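Local coordinates for restriction endonuclease Hpy99I (Helicobacter pylori, PDB 3GOX), which probably cuts double-stranded DNA at a specific target sequence, as a zinc-binding type II restriction endonuclease of the beta-beta-alpha-Me class, at residues P185-L188 and E189-I192. Residues are numbered along the deposited sequence; the frame is centred on the assembly and turned at random.
Sequences PKFL and EKVI
Lys190 reaches back along the helix to the ring of Phe187, one turn earlier. Its CD lies 4.3 Å from Phe187 CD1 and meets the ring obliquely. CG of Lys190 stands beside the backbone N (chi1 -73°) and the chain stays extended at chi2, which brings CD to the ring. A bend at chi3 (75°) then sets the course of CE and NZ beyond it. Lys186 is extended. Its CD sits over one face of the same ring, offset toward the rim. The two lysine chains thus approach the phenyl group by their methylene parts.

The backbone here is the first part of helix 185-197. Four i to i+4 bonds join the halves. Glu189 N donates to Pro185 O at 2.9 Å, and Ile192 N to Leu188 O at 3.0 Å. Lys190 N to Lys186 O is longer, at 3.2 Å, while Val191 N to Phe187 O is 2.9 Å. At the helix start, Asn184 OD1 takes Lys186 N.

Side-chain carbons crowd these carbonyls. Glu189 CG lies 3.2 Å from Pro185 O. Val191 CG2 is equally near Phe187 O, because this branch stands beside the backbone N. Ile192 CG1 comes within 3.4 Å of Leu188 O.

Outside the segments, Leu188 and Val191 rest on Phe181 and pack against Val191 and Leu188 of the second subunit. Phe187 touches Cys143 of that subunit, a zinc ligand. Lys190 NZ makes a salt bridge to Glu144 and a hydrogen bond to Pro141 O, both of the second subunit.

The chemistry is therefore divided: apolar side chains and a lysine ammonium join the two subunits, while the carbonyls of Pro185 to Leu188 accept from the N-H groups of Glu189 to Ile192.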
# COMPACT_ATOMS: atom_id res chain seq x y z
N PRO A 185 5.26 15.68 -0.10
CA PRO A 185 5.21 16.06 -1.52
C PRO A 185 6.53 15.89 -2.28
O PRO A 185 6.49 15.67 -3.49
CB PRO A 185 4.85 17.55 -1.46
CG PRO A 185 4.10 17.70 -0.20
CD PRO A 185 4.80 16.78 0.76
N LYS A 186 7.66 15.99 -1.59
CA LYS A 186 8.97 15.72 -2.20
C LYS A 186 8.98 14.36 -2.92
O LYS A 186 9.44 14.26 -4.06
CB LYS A 186 10.08 15.74 -1.14
CG LYS A 186 11.43 15.16 -1.58
CD LYS A 186 12.41 15.11 -0.43
CE LYS A 186 13.69 14.41 -0.84
NZ LYS A 186 14.62 14.24 0.31
N PHE A 187 8.47 13.33 -2.26
CA PHE A 187 8.52 11.99 -2.83
C PHE A 187 7.43 11.77 -3.87
O PHE A 187 7.60 10.99 -4.80
CB PHE A 187 8.51 10.92 -1.72
CG PHE A 187 9.75 10.99 -0.86
CD1 PHE A 187 11.00 10.65 -1.37
CD2 PHE A 187 9.68 11.44 0.45
CE1 PHE A 187 12.13 10.76 -0.60
CE2 PHE A 187 10.82 11.55 1.24
CZ PHE A 187 12.05 11.21 0.71
N LEU A 188 6.32 12.48 -3.74
CA LEU A 188 5.27 12.43 -4.74
C LEU A 188 5.75 13.05 -6.05
O LEU A 188 5.47 12.54 -7.13
CB LEU A 188 4.01 13.14 -4.24
CG LEU A 188 3.37 12.45 -3.03
CD1 LEU A 188 2.35 13.39 -2.44
CD2 LEU A 188 2.76 11.11 -3.41
N GLU A 189 6.52 14.12 -5.92
CA GLU A 189 7.09 14.79 -7.09
C GLU A 189 8.10 13.86 -7.77
O GLU A 189 8.16 13.78 -8.99
CB GLU A 189 7.75 16.11 -6.70
CG GLU A 189 6.75 17.21 -6.30
CD GLU A 189 6.04 17.86 -7.48
OE1 GLU A 189 6.13 17.34 -8.62
OE2 GLU A 189 5.37 18.91 -7.27
N LYS A 190 8.84 13.12 -6.96
CA LYS A 190 9.75 12.11 -7.50
C LYS A 190 8.98 11.02 -8.25
O LYS A 190 9.41 10.57 -9.31
CB LYS A 190 10.59 11.51 -6.39
CG LYS A 190 11.66 12.46 -5.91
CD LYS A 190 12.75 11.75 -5.19
CE LYS A 190 13.65 11.01 -6.17
NZ LYS A 190 14.41 9.97 -5.45
N VAL A 191 7.83 10.60 -7.71
CA VAL A 191 7.00 9.63 -8.41
C VAL A 191 6.54 10.16 -9.77
O VAL A 191 6.58 9.45 -10.77
CB VAL A 191 5.75 9.24 -7.60
CG1 VAL A 191 4.88 8.30 -8.41
CG2 VAL A 191 6.11 8.61 -6.25
N ILE A 192 6.09 11.41 -9.80
CA ILE A 192 5.62 12.03 -11.04
C ILE A 192 6.70 12.05 -12.12
O ILE A 192 6.46 11.67 -13.27
CB ILE A 192 5.09 13.46 -10.79
CG1 ILE A 192 3.79 13.41 -9.98
CG2 ILE A 192 4.87 14.21 -12.11
CD1 ILE A 192 3.28 14.79 -9.58